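Local structure of uncharacterized protein (Leishmania infantum, 4TYZ) at residues Ala77-Thr82 with Thr87-Asn92; Cys24-Gly29 with Ala53-Glu58; Ile57-Ile62 with Met104-Lys109. The protein is of unknown function but ends in a GRAM domain, the part described here, and may bind and transfer sterols. One frame throughout, in Å; residues are numbered along the deposited sequence. Where two conformers were deposited one is given.

Contact 1 (Ala77-Thr82 with Thr87-Asn92); sequences AIEVKT and TIFLTN
Ile78 and Leu90 pair through two backbone hydrogen bonds, Ile78 N to Leu90 O at 2.7 Å and Leu90 N to Ile78 O at 2.9 Å. The next hydrogen-bonded pair, Val80 and Ile88, repeats the pattern, with Val80 N to Ile88 O at 2.8 Å and Ile88 N to Val80 O at 2.7 Å. Between these two pairs lies the non-hydrogen-bonded pair Glu79–Phe89, where Glu79 CA makes a CH···O contact with Ile88 O. Strands 78-82 and 87-91 form an antiparallel hairpin, their N-to-C directions 163° apart; they are the last two strands of the PH-like fold to which GRAM domains belong. The face bearing Ile78, Val80, Ile88 and Leu90 is apolar: Val80 CB stands 4.1 Å from Ile88 CB, and Ile88 and Leu90 both reach Phe55 of strand 54-58. On the other face, Glu79, with CG anti to its carbonyl carbon (chi1 -61°) and an extended chain beyond, runs alongside the Phe89 ring in the conformer described. Its CG lies 3.6 Å from Phe89 CD1 and its OE1 3.4 Å from Phe89 CE1, with carboxylate and ring inclined at 37°, while OE2 is hydrogen-bonded to Ser68.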
ATOM      1  N   ALA A  77      10.089   3.822   4.269  1.00 20.00           N
ATOM      2  CA  ALA A  77       8.899   3.089   4.693  1.00 20.40           C
ATOM      3  C   ALA A  77       7.712   3.986   5.017  1.00 19.94           C
ATOM      4  O   ALA A  77       7.865   5.158   5.349  1.00 19.22           O
ATOM      5  CB  ALA A  77       9.222   2.217   5.902  1.00 20.50           C
ATOM      6  N   ILE A  78       6.532   3.388   4.915  1.00 10.84           N
ATOM      7  CA  ILE A  78       5.280   3.999   5.326  1.00 10.56           C
ATOM      8  C   ILE A  78       4.578   3.014   6.247  1.00 12.17           C
ATOM      9  O   ILE A  78       4.546   1.814   5.975  1.00 13.46           O
ATOM     10  CB  ILE A  78       4.363   4.321   4.124  1.00  9.87           C
ATOM     11  CG1 ILE A  78       4.985   5.427   3.277  1.00 12.73           C
ATOM     12  CG2 ILE A  78       2.955   4.724   4.601  1.00 11.86           C
ATOM     13  CD1 ILE A  78       4.244   5.691   1.967  1.00 14.22           C
ATOM     14  N   GLU A  79       4.024   3.520   7.338  1.00 10.97           N
ATOM     15  CA  GLU A  79       3.301   2.671   8.273  0.53 11.12           C
ATOM     16  C   GLU A  79       1.829   3.023   8.280  1.00 14.92           C
ATOM     17  O   GLU A  79       1.458   4.188   8.414  1.00 14.56           O
ATOM     18  CB  GLU A  79       3.863   2.810   9.682  0.53 13.96           C
ATOM     19  CG  GLU A  79       5.309   2.410   9.804  0.53 13.12           C
ATOM     20  CD  GLU A  79       5.859   2.685  11.186  0.53 24.45           C
ATOM     21  OE1 GLU A  79       5.176   2.341  12.175  0.53 23.92           O
ATOM     22  OE2 GLU A  79       6.967   3.255  11.281  0.53 27.00           O
ATOM     23  N   VAL A  80       0.990   2.002   8.130  1.00 10.33           N
ATOM     24  CA  VAL A  80      -0.455   2.201   8.121  1.00 10.16           C
ATOM     25  C   VAL A  80      -1.063   1.574   9.365  1.00 12.28           C
ATOM     26  O   VAL A  80      -0.900   0.382   9.607  1.00 14.87           O
ATOM     27  CB  VAL A  80      -1.097   1.597   6.864  1.00 11.54           C
ATOM     28  CG1 VAL A  80      -2.619   1.754   6.916  1.00 12.53           C
ATOM     29  CG2 VAL A  80      -0.527   2.247   5.616  1.00 13.75           C
ATOM     30  N   LYS A  81      -1.730   2.395  10.170  1.00 11.40           N
ATOM     31  CA  LYS A  81      -2.361   1.924  11.392  0.51 13.04           C
ATOM     32  C   LYS A  81      -3.856   1.814  11.176  1.00 15.23           C
ATOM     33  O   LYS A  81      -4.481   2.749  10.680  1.00 13.16           O
ATOM     34  CB  LYS A  81      -2.069   2.868  12.561  0.51 16.64           C
ATOM     35  CG  LYS A  81      -0.591   3.031  12.882  0.51 16.45           C
ATOM     36  CD  LYS A  81      -0.393   3.990  14.052  0.51 26.64           C
ATOM     37  CE  LYS A  81      -1.206   3.554  15.263  0.51 33.48           C
ATOM     38  NZ  LYS A  81      -1.127   4.529  16.390  0.51 37.20           N
ATOM     39  N   THR A  82      -4.431   0.677  11.552  1.00 13.18           N
ATOM     40  CA  THR A  82      -5.867   0.499  11.362  1.00 14.39           C
ATOM     41  C   THR A  82      -6.664   0.827  12.622  1.00 15.07           C
ATOM     42  O   THR A  82      -6.107   0.939  13.714  1.00 17.04           O
ATOM     43  CB  THR A  82      -6.208  -0.931  10.926  1.00 17.79           C
ATOM     44  OG1 THR A  82      -6.091  -1.817  12.041  1.00 18.76           O
ATOM     45  CG2 THR A  82      -5.258  -1.392   9.834  1.00 17.03           C
ATOM     46  N   THR A  87      -1.002  -2.836  12.502  1.00 18.82           N
ATOM     47  CA  THR A  87      -0.065  -1.975  11.795  1.00 17.34           C
ATOM     48  C   THR A  87       0.482  -2.685  10.565  1.00 18.76           C
ATOM     49  O   THR A  87       0.960  -3.815  10.651  1.00 23.39           O
ATOM     50  CB  THR A  87       1.094  -1.535  12.691  1.00 22.52           C
ATOM     51  OG1 THR A  87       0.573  -0.779  13.794  1.00 25.82           O
ATOM     52  CG2 THR A  87       2.051  -0.665  11.919  1.00 20.05           C
ATOM     53  N   ILE A  88       0.379  -2.023   9.420  1.00 13.10           N
ATOM     54  CA  ILE A  88       0.904  -2.544   8.161  1.00 10.93           C
ATOM     55  C   ILE A  88       2.168  -1.782   7.807  1.00 10.81           C
ATOM     56  O   ILE A  88       2.160  -0.550   7.784  1.00 13.56           O
ATOM     57  CB  ILE A  88      -0.106  -2.388   7.012  1.00 12.95           C
ATOM     58  CG1 ILE A  88      -1.414  -3.090   7.361  1.00 19.13           C
ATOM     59  CG2 ILE A  88       0.500  -2.880   5.697  1.00 16.51           C
ATOM     60  CD1 ILE A  88      -2.568  -2.706   6.445  1.00 20.44           C
ATOM     61  N   PHE A  89       3.250  -2.511   7.558  1.00 11.29           N
ATOM     62  CA  PHE A  89       4.531  -1.900   7.222  1.00 13.69           C
ATOM     63  C   PHE A  89       4.824  -2.049   5.736  1.00 13.53           C
ATOM     64  O   PHE A  89       4.927  -3.170   5.223  1.00 13.21           O
ATOM     65  CB  PHE A  89       5.657  -2.526   8.037  1.00 15.16           C
ATOM     66  CG  PHE A  89       5.544  -2.291   9.514  1.00 18.19           C
ATOM     67  CD1 PHE A  89       6.043  -1.133  10.080  1.00 28.22           C
ATOM     68  CD2 PHE A  89       4.963  -3.240  10.336  1.00 24.33           C
ATOM     69  CE1 PHE A  89       5.959  -0.914  11.443  1.00 27.66           C
ATOM     70  CE2 PHE A  89       4.875  -3.028  11.709  1.00 25.83           C
ATOM     71  CZ  PHE A  89       5.374  -1.864  12.255  1.00 24.13           C
ATOM     72  N   LEU A  90       4.949  -0.920   5.044  1.00 13.23           N
ATOM     73  CA  LEU A  90       5.324  -0.916   3.630  1.00 14.77           C
ATOM     74  C   LEU A  90       6.683  -0.254   3.484  1.00 16.04           C
ATOM     75  O   LEU A  90       6.911   0.836   3.997  1.00 16.04           O
ATOM     76  CB  LEU A  90       4.285  -0.196   2.786  1.00 12.14           C
ATOM     77  CG  LEU A  90       2.870  -0.755   2.910  1.00 16.07           C
ATOM     78  CD1 LEU A  90       1.881   0.234   2.329  1.00 22.56           C
ATOM     79  CD2 LEU A  90       2.783  -2.088   2.197  1.00 16.11           C
ATOM     80  N   THR A  91       7.603  -0.916   2.799  1.00 12.25           N
ATOM     81  CA  THR A  91       9.000  -0.485   2.741  0.63 13.99           C
ATOM     82  C   THR A  91       9.529  -0.482   1.305  1.00 14.02           C
ATOM     83  O   THR A  91       8.821  -0.848   0.379  1.00 13.22           O
ATOM     84  CB  THR A  91       9.909  -1.404   3.596  0.63 16.74           C
ATOM     85  OG1 THR A  91      10.035  -2.685   2.959  0.63 16.37           O
ATOM     86  CG2 THR A  91       9.339  -1.602   4.985  0.63 13.60           C
ATOM     87  N   ASN A  92      10.802  -0.106   1.133  1.00 18.30           N
ATOM     88  CA  ASN A  92      11.472  -0.186  -0.165  0.57 17.24           C
ATOM     89  C   ASN A  92      10.730   0.575  -1.266  1.00 14.71           C
ATOM     90  O   ASN A  92      10.692   0.146  -2.421  1.00 16.28           O
ATOM     91  CB  ASN A  92      11.655  -1.656  -0.577  0.57 20.10           C
ATOM     92  CG  ASN A  92      12.657  -1.838  -1.708  0.57 19.68           C
ATOM     93  OD1 ASN A  92      13.713  -1.197  -1.734  0.57 21.91           O
ATOM     94  ND2 ASN A  92      12.331  -2.718  -2.648  0.57 23.50           N
TER

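Contact 2 (Cys24-Gly29 with Ala53-Glu58); sequences CAWVEG and AHFSIE
Trp26 and Phe55 meet in a T-shaped stack in which the edge of Phe55 is turned to the face of Trp26. The phenyl ring and the six-membered ring of the indole have centroids 4.8 Å apart and planes at 77°. The corner of the phenyl that arrives first is CD2, 3.5 Å above the indole plane and displaced toward its rim; the nearest indole carbons include CZ2, 3.7 Å from Phe55 CD2. Trp26 reaches across because its CG is anti to the backbone N (chi1 -177°). The residues belong to strands 20-28 and 54-58, the first and fourth of the PH-like fold. They make no backbone hydrogen bond to each other: the CA atoms of Trp26 and His54, the nearest across the two segments, are 8.8 Å apart, and strands 31-39 and 43-48 come between them in the sheet. The contact is consistent with the strong bend of the PH-like sheet, which brings the two strands together, and Ile88 of strand 87-91 touches both aromatic rings. At the rim of the indole, Trp26 CZ3 lies 3.7 Å from His54 N, which approaches at the ring edge near its plane without a hydrogen bond. The methyl of Ala53, just before the strand, comes in obliquely, its CB 4.0 Å from Trp26 CZ3.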
ATOM      1  N   CYS A  24       6.814  -1.277  -4.001  1.00 11.69           N
ATOM      2  CA  CYS A  24       7.224  -1.290  -2.598  1.00 11.62           C
ATOM      3  C   CYS A  24       7.224  -2.723  -2.109  1.00 13.66           C
ATOM      4  O   CYS A  24       6.968  -3.650  -2.875  1.00 15.12           O
ATOM      5  CB  CYS A  24       6.309  -0.425  -1.719  1.00 12.00           C
ATOM      6  SG  CYS A  24       4.591  -1.013  -1.659  1.00 13.72           S
ATOM      7  N   ALA A  25       7.524  -2.912  -0.836  1.00 12.51           N
ATOM      8  CA  ALA A  25       7.494  -4.240  -0.267  1.00 12.74           C
ATOM      9  C   ALA A  25       6.681  -4.204   1.000  1.00 17.82           C
ATOM     10  O   ALA A  25       6.684  -3.222   1.736  1.00 20.41           O
ATOM     11  CB  ALA A  25       8.893  -4.756   0.005  1.00 12.62           C
ATOM     12  N   TRP A  26       5.976  -5.291   1.238  1.00 11.63           N
ATOM     13  CA  TRP A  26       5.221  -5.477   2.463  1.00 12.93           C
ATOM     14  C   TRP A  26       6.121  -6.241   3.425  1.00 12.06           C
ATOM     15  O   TRP A  26       6.670  -7.289   3.072  1.00 13.14           O
ATOM     16  CB  TRP A  26       3.932  -6.230   2.145  1.00 11.65           C
ATOM     17  CG  TRP A  26       2.991  -6.454   3.270  1.00 12.26           C
ATOM     18  CD1 TRP A  26       3.021  -5.887   4.511  1.00 13.97           C
ATOM     19  CD2 TRP A  26       1.874  -7.341   3.255  1.00 13.43           C
ATOM     20  NE1 TRP A  26       1.974  -6.363   5.268  1.00 14.56           N
ATOM     21  CE2 TRP A  26       1.260  -7.262   4.521  1.00 14.12           C
ATOM     22  CE3 TRP A  26       1.332  -8.200   2.290  1.00 15.18           C
ATOM     23  CZ2 TRP A  26       0.119  -7.998   4.844  1.00 15.33           C
ATOM     24  CZ3 TRP A  26       0.201  -8.937   2.615  1.00 15.67           C
ATOM     25  CH2 TRP A  26      -0.393  -8.823   3.879  1.00 17.93           C
ATOM     26  N   VAL A  27       6.316  -5.711   4.628  1.00 12.56           N
ATOM     27  CA  VAL A  27       7.152  -6.403   5.593  1.00 14.02           C
ATOM     28  C   VAL A  27       6.315  -6.750   6.806  1.00 14.26           C
ATOM     29  O   VAL A  27       5.568  -5.909   7.325  1.00 17.87           O
ATOM     30  CB  VAL A  27       8.388  -5.567   6.004  1.00 16.12           C
ATOM     31  CG1 VAL A  27       9.119  -6.227   7.168  1.00 21.62           C
ATOM     32  CG2 VAL A  27       9.326  -5.431   4.829  1.00 17.72           C
ATOM     33  N   GLU A  28       6.426  -7.998   7.240  1.00 15.84           N
ATOM     34  CA  GLU A  28       5.766  -8.439   8.458  1.00 13.63           C
ATOM     35  C   GLU A  28       6.748  -9.288   9.228  1.00 18.81           C
ATOM     36  O   GLU A  28       7.073 -10.402   8.817  1.00 19.83           O
ATOM     37  CB  GLU A  28       4.488  -9.215   8.151  1.00 17.08           C
ATOM     38  CG  GLU A  28       3.733  -9.642   9.400  1.00 20.04           C
ATOM     39  CD  GLU A  28       2.559 -10.535   9.074  1.00 24.70           C
ATOM     40  OE1 GLU A  28       1.488  -9.996   8.724  1.00 20.68           O
ATOM     41  OE2 GLU A  28       2.721 -11.773   9.150  1.00 29.71           O
ATOM     42  N   GLY A  29       7.227  -8.742  10.337  1.00 23.09           N
ATOM     43  CA  GLY A  29       8.317  -9.357  11.065  1.00 29.47           C
ATOM     44  C   GLY A  29       9.519  -9.556  10.162  1.00 20.98           C
ATOM     45  O   GLY A  29      10.029  -8.600   9.573  1.00 26.45           O
ATOM     46  N   ALA A  53       0.517 -13.451  -1.248  1.00 18.69           N
ATOM     47  CA  ALA A  53       0.234 -12.475  -0.199  1.00 17.03           C
ATOM     48  C   ALA A  53      -0.289 -11.156  -0.750  1.00 13.62           C
ATOM     49  O   ALA A  53       0.288 -10.573  -1.666  1.00 14.34           O
ATOM     50  CB  ALA A  53       1.470 -12.227   0.646  1.00 20.26           C
ATOM     51  N   HIS A  54      -1.406 -10.719  -0.192  1.00 15.20           N
ATOM     52  CA  HIS A  54      -2.026  -9.471  -0.604  1.00 12.76           C
ATOM     53  C   HIS A  54      -2.941  -8.965   0.493  1.00 16.00           C
ATOM     54  O   HIS A  54      -3.353  -9.723   1.370  1.00 17.42           O
ATOM     55  CB  HIS A  54      -2.826  -9.672  -1.898  1.00 13.18           C
ATOM     56  CG  HIS A  54      -3.965 -10.628  -1.760  1.00 17.27           C
ATOM     57  ND1 HIS A  54      -3.790 -12.001  -1.747  1.00 21.18           N
ATOM     58  CD2 HIS A  54      -5.296 -10.427  -1.626  1.00 25.73           C
ATOM     59  CE1 HIS A  54      -4.958 -12.593  -1.618  1.00 24.58           C
ATOM     60  NE2 HIS A  54      -5.896 -11.659  -1.543  1.00 27.06           N
ATOM     61  N   PHE A  55      -3.272  -7.681   0.448  1.00 10.80           N
ATOM     62  CA  PHE A  55      -4.285  -7.164   1.358  1.00 10.39           C
ATOM     63  C   PHE A  55      -5.062  -6.048   0.682  1.00 10.26           C
ATOM     64  O   PHE A  55      -4.619  -5.479  -0.313  1.00  9.70           O
ATOM     65  CB  PHE A  55      -3.665  -6.672   2.696  1.00 11.90           C
ATOM     66  CG  PHE A  55      -2.808  -5.423   2.585  1.00 11.37           C
ATOM     67  CD1 PHE A  55      -3.384  -4.162   2.450  1.00 12.87           C
ATOM     68  CD2 PHE A  55      -1.421  -5.510   2.654  1.00 13.43           C
ATOM     69  CE1 PHE A  55      -2.586  -3.012   2.352  1.00 13.63           C
ATOM     70  CE2 PHE A  55      -0.626  -4.372   2.580  1.00 12.90           C
ATOM     71  CZ  PHE A  55      -1.200  -3.127   2.421  1.00 14.09           C
ATOM     72  N   SER A  56      -6.230  -5.746   1.233  1.00  9.07           N
ATOM     73  CA  SER A  56      -6.961  -4.546   0.832  1.00  8.66           C
ATOM     74  C   SER A  56      -7.618  -3.980   2.062  1.00 11.41           C
ATOM     75  O   SER A  56      -8.201  -4.723   2.858  1.00 13.65           O
ATOM     76  CB  SER A  56      -7.999  -4.839  -0.253  1.00 11.14           C
ATOM     77  OG  SER A  56      -8.929  -5.817   0.187  1.00 14.40           O
ATOM     78  N   ILE A  57      -7.511  -2.668   2.225  1.00  8.63           N
ATOM     79  CA  ILE A  57      -8.090  -2.007   3.377  1.00  7.94           C
ATOM     80  C   ILE A  57      -8.799  -0.745   2.911  1.00  7.73           C
ATOM     81  O   ILE A  57      -8.299  -0.009   2.066  1.00  8.89           O
ATOM     82  CB  ILE A  57      -7.015  -1.696   4.444  1.00 11.70           C
ATOM     83  CG1 ILE A  57      -7.650  -0.990   5.639  1.00 13.87           C
ATOM     84  CG2 ILE A  57      -5.901  -0.877   3.872  1.00 14.77           C
ATOM     85  CD1 ILE A  57      -6.792  -1.023   6.858  1.00 23.46           C
ATOM     86  N   GLU A  58     -10.007  -0.532   3.418  1.00  8.05           N
ATOM     87  CA  GLU A  58     -10.766   0.655   3.037  1.00  7.80           C
ATOM     88  C   GLU A  58     -10.187   1.871   3.755  1.00  8.51           C
ATOM     89  O   GLU A  58      -9.732   1.749   4.886  1.00 10.64           O
ATOM     90  CB  GLU A  58     -12.249   0.474   3.404  1.00  9.54           C
ATOM     91  CG  GLU A  58     -13.244   0.652   2.261  1.00 11.77           C
ATOM     92  CD  GLU A  58     -13.729   2.096   2.093  1.00 17.40           C
ATOM     93  OE1 GLU A  58     -13.206   3.002   2.781  1.00 15.02           O
ATOM     94  OE2 GLU A  58     -14.646   2.328   1.266  1.00 13.33           O
TER

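Contact 3 (Ile57-Ile62 with Met104-Lys109); sequences IEYDEI and MSQWLK
The indole NE1 of Trp107 donates a hydrogen bond to Ile62 O at 3.1 Å, fastening the last turn of helix 96-107 to the backbone where strand 62-67 begins. In the PH-like fold this C-terminal helix packs against one end of the bent sheet, and here it meets the short 3-10 turn 59-61 that links strand 54-58 to strand 62-67. The bond is bent, and the donor stands well above the carbonyl plane, 51° out of it, so that no lone pair is met squarely. With chi1 at -180°, which places CG opposite the backbone N, the indole of Trp107 swings out from the helix toward the turn and reaches this oxygen. The pyrrole part of the ring is also covered on one face by Ile62, whose CG2 sits 4.0 Å from the five-membered ring centroid in a CH-pi contact. At the ring edge, near its plane, Tyr59 O lies 3.6 Å from Trp107 CD1; the same carbonyl accepts the backbone hydrogen bond of Ile62 N.

The turn is braced from within by two glutamates of its own segment. Glu58 N donates to Glu61 OE2 at 2.9 Å, and Asp60 N to Glu58 OE1 at 3.0 Å.

Tyr59 fills the other part of the interface, its ring lying against the helix beside Trp107 and Gln106. Tyr59 CD1 is 3.9 Å from Trp107 CB, and the Tyr59 hydroxyl is hydrogen-bonded to Thr40 O. A bend at chi2 (-45°) turns the Gln106 amide off the ring; Gln106 CB lies over the face of the tyrosine ring in a CH-pi contact, 3.5 Å from Tyr59 CZ.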
ATOM      1  N   ILE A  57      -7.511  -2.668   2.225  1.00  8.63           N
ATOM      2  CA  ILE A  57      -8.090  -2.007   3.377  1.00  7.94           C
ATOM      3  C   ILE A  57      -8.799  -0.745   2.911  1.00  7.73           C
ATOM      4  O   ILE A  57      -8.299  -0.009   2.066  1.00  8.89           O
ATOM      5  CB  ILE A  57      -7.015  -1.696   4.444  1.00 11.70           C
ATOM      6  CG1 ILE A  57      -7.650  -0.990   5.639  1.00 13.87           C
ATOM      7  CG2 ILE A  57      -5.901  -0.877   3.872  1.00 14.77           C
ATOM      8  CD1 ILE A  57      -6.792  -1.023   6.858  1.00 23.46           C
ATOM      9  N   GLU A  58     -10.007  -0.532   3.418  1.00  8.05           N
ATOM     10  CA  GLU A  58     -10.766   0.655   3.037  1.00  7.80           C
ATOM     11  C   GLU A  58     -10.187   1.871   3.755  1.00  8.51           C
ATOM     12  O   GLU A  58      -9.732   1.749   4.886  1.00 10.64           O
ATOM     13  CB  GLU A  58     -12.249   0.474   3.404  1.00  9.54           C
ATOM     14  CG  GLU A  58     -13.244   0.652   2.261  1.00 11.77           C
ATOM     15  CD  GLU A  58     -13.729   2.096   2.093  1.00 17.40           C
ATOM     16  OE1 GLU A  58     -13.206   3.002   2.781  1.00 15.02           O
ATOM     17  OE2 GLU A  58     -14.646   2.328   1.266  1.00 13.33           O
ATOM     18  N   TYR A  59     -10.184   3.042   3.122  1.00  9.84           N
ATOM     19  CA  TYR A  59      -9.688   4.216   3.835  1.00  8.30           C
ATOM     20  C   TYR A  59     -10.455   4.472   5.131  1.00 10.57           C
ATOM     21  O   TYR A  59      -9.882   5.014   6.084  1.00 11.07           O
ATOM     22  CB  TYR A  59      -9.729   5.468   2.951  1.00 10.13           C
ATOM     23  CG  TYR A  59      -8.801   5.325   1.783  1.00 10.35           C
ATOM     24  CD1 TYR A  59      -7.425   5.284   1.969  1.00 11.28           C
ATOM     25  CD2 TYR A  59      -9.304   5.184   0.494  1.00 12.36           C
ATOM     26  CE1 TYR A  59      -6.573   5.101   0.880  1.00 13.89           C
ATOM     27  CE2 TYR A  59      -8.467   5.020  -0.584  1.00 14.93           C
ATOM     28  CZ  TYR A  59      -7.110   4.978  -0.384  1.00 15.95           C
ATOM     29  OH  TYR A  59      -6.282   4.815  -1.472  1.00 23.96           O
ATOM     30  N   ASP A  60     -11.724   4.054   5.202  1.00 12.49           N
ATOM     31  CA  ASP A  60     -12.481   4.298   6.429  1.00 12.42           C
ATOM     32  C   ASP A  60     -12.110   3.302   7.536  1.00 12.72           C
ATOM     33  O   ASP A  60     -12.643   3.373   8.645  1.00 18.08           O
ATOM     34  CB  ASP A  60     -14.017   4.338   6.162  1.00 11.19           C
ATOM     35  CG  ASP A  60     -14.646   2.990   5.758  1.00 13.72           C
ATOM     36  OD1 ASP A  60     -13.981   1.940   5.729  1.00 14.93           O
ATOM     37  OD2 ASP A  60     -15.884   2.993   5.491  1.00 15.79           O
ATOM     38  N   GLU A  61     -11.161   2.414   7.242  1.00 10.41           N
ATOM     39  CA  GLU A  61     -10.608   1.476   8.215  1.00 11.39           C
ATOM     40  C   GLU A  61      -9.226   1.917   8.710  1.00 12.20           C
ATOM     41  O   GLU A  61      -8.654   1.295   9.603  1.00 13.67           O
ATOM     42  CB  GLU A  61     -10.505   0.073   7.602  1.00 11.51           C
ATOM     43  CG  GLU A  61     -11.862  -0.529   7.254  1.00 12.80           C
ATOM     44  CD  GLU A  61     -11.766  -1.934   6.665  1.00 15.45           C
ATOM     45  OE1 GLU A  61     -12.426  -2.846   7.208  1.00 17.96           O
ATOM     46  OE2 GLU A  61     -11.065  -2.131   5.645  1.00 15.07           O
ATOM     47  N   ILE A  62      -8.702   2.982   8.116  1.00 11.09           N
ATOM     48  CA  ILE A  62      -7.340   3.440   8.412  1.00  8.83           C
ATOM     49  C   ILE A  62      -7.379   4.560   9.444  1.00 10.73           C
ATOM     50  O   ILE A  62      -8.037   5.576   9.242  1.00 12.06           O
ATOM     51  CB  ILE A  62      -6.622   3.922   7.141  1.00 10.33           C
ATOM     52  CG1 ILE A  62      -6.382   2.732   6.204  1.00 11.50           C
ATOM     53  CG2 ILE A  62      -5.289   4.605   7.493  1.00  9.14           C
ATOM     54  CD1 ILE A  62      -5.792   3.119   4.866  1.00 13.75           C
ATOM     55  N   MET A 104      -2.426  10.250   1.103  1.00 14.82           N
ATOM     56  CA  MET A 104      -3.079  11.359   1.797  1.00 17.04           C
ATOM     57  C   MET A 104      -4.283  11.868   1.037  1.00 17.40           C
ATOM     58  O   MET A 104      -5.326  12.142   1.617  1.00 16.76           O
ATOM     59  CB  MET A 104      -2.115  12.533   2.011  1.00 20.22           C
ATOM     60  CG  MET A 104      -1.069  12.360   3.094  1.00 23.86           C
ATOM     61  SD  MET A 104      -1.719  11.926   4.722  1.00 21.15           S
ATOM     62  CE  MET A 104      -1.361  10.166   4.644  1.00 14.56           C
ATOM     63  N   SER A 105      -4.135  11.995  -0.277  1.00 18.93           N
ATOM     64  CA  SER A 105      -5.187  12.581  -1.096  0.65 20.12           C
ATOM     65  C   SER A 105      -6.477  11.779  -1.004  1.00 17.69           C
ATOM     66  O   SER A 105      -7.568  12.347  -0.989  1.00 23.42           O
ATOM     67  CB  SER A 105      -4.737  12.688  -2.552  0.65 22.55           C
ATOM     68  OG  SER A 105      -3.668  13.601  -2.675  0.65 26.16           O
ATOM     69  N   GLN A 106      -6.361  10.458  -0.926  1.00 13.30           N
ATOM     70  CA  GLN A 106      -7.566   9.639  -0.855  1.00 13.34           C
ATOM     71  C   GLN A 106      -8.036   9.451   0.570  1.00 14.09           C
ATOM     72  O   GLN A 106      -9.233   9.448   0.835  1.00 18.18           O
ATOM     73  CB  GLN A 106      -7.342   8.274  -1.512  1.00 17.99           C
ATOM     74  CG  GLN A 106      -7.099   8.348  -3.007  1.00 18.39           C
ATOM     75  CD  GLN A 106      -8.056   9.284  -3.710  1.00 17.42           C
ATOM     76  OE1 GLN A 106      -9.273   9.103  -3.666  1.00 21.82           O
ATOM     77  NE2 GLN A 106      -7.510  10.301  -4.353  1.00 20.72           N
ATOM     78  N   TRP A 107      -7.096   9.273   1.493  1.00 12.65           N
ATOM     79  CA  TRP A 107      -7.454   9.058   2.882  1.00 12.70           C
ATOM     80  C   TRP A 107      -8.082  10.306   3.503  1.00 19.01           C
ATOM     81  O   TRP A 107      -9.071  10.206   4.231  1.00 18.36           O
ATOM     82  CB  TRP A 107      -6.218   8.622   3.668  1.00 11.82           C
ATOM     83  CG  TRP A 107      -6.464   8.361   5.106  1.00 11.54           C
ATOM     84  CD1 TRP A 107      -7.390   7.519   5.647  1.00 13.97           C
ATOM     85  CD2 TRP A 107      -5.757   8.943   6.203  1.00 12.49           C
ATOM     86  NE1 TRP A 107      -7.300   7.542   7.021  1.00 12.23           N
ATOM     87  CE2 TRP A 107      -6.301   8.409   7.385  1.00 12.09           C
ATOM     88  CE3 TRP A 107      -4.706   9.861   6.294  1.00 15.01           C
ATOM     89  CZ2 TRP A 107      -5.840   8.769   8.650  1.00 17.27           C
ATOM     90  CZ3 TRP A 107      -4.243  10.216   7.554  1.00 17.44           C
ATOM     91  CH2 TRP A 107      -4.815   9.673   8.714  1.00 16.70           C
ATOM     92  N   LEU A 108      -7.512  11.474   3.214  1.00 14.22           N
ATOM     93  CA  LEU A 108      -8.028  12.723   3.776  1.00 15.13           C
ATOM     94  C   LEU A 108      -9.238  13.252   2.998  1.00 26.86           C
ATOM     95  O   LEU A 108      -9.848  14.244   3.405  1.00 35.11           O
ATOM     96  CB  LEU A 108      -6.938  13.794   3.815  1.00 18.15           C
ATOM     97  CG  LEU A 108      -5.639  13.499   4.566  1.00 24.67           C
ATOM     98  CD1 LEU A 108      -4.616  14.594   4.293  1.00 26.84           C
ATOM     99  CD2 LEU A 108      -5.893  13.375   6.059  1.00 25.06           C
ATOM    100  N   LYS A 109      -9.563  12.596   1.884  1.00 27.90           N
ATOM    101  CA  LYS A 109     -10.732  12.924   1.067  1.00 40.98           C
ATOM    102  C   LYS A 109     -10.675  14.354   0.541  1.00 51.37           C
ATOM    103  O   LYS A 109     -11.610  15.133   0.729  1.00 57.27           O
ATOM    104  CB  LYS A 109     -12.026  12.710   1.864  1.00 41.96           C
TER

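How the contacts relate
All three contacts lie in one bent antiparallel sheet and the helix that follows it. Contacts 1 and 2 have centres about 8 Å apart and are joined edge to edge: strand 87-91 is the neighbour of strand 20-28, with Thr91 N 2.7 Å from Ala25 O and Phe89 O 3.0 Å from Val27 N, both probable hydrogen bonds. Contacts 2 and 3 share Ile57 and Glu58, although their centres are about 16 Å apart. Contact 1 is nested in the loop closed by contact 3 and packs against it, Val80 CG1 lying 3.9 Å from Ile62 CG2. Thr82 CG2, 3.4 Å from Ile57 CD1, brings the hairpin against strand 54-58.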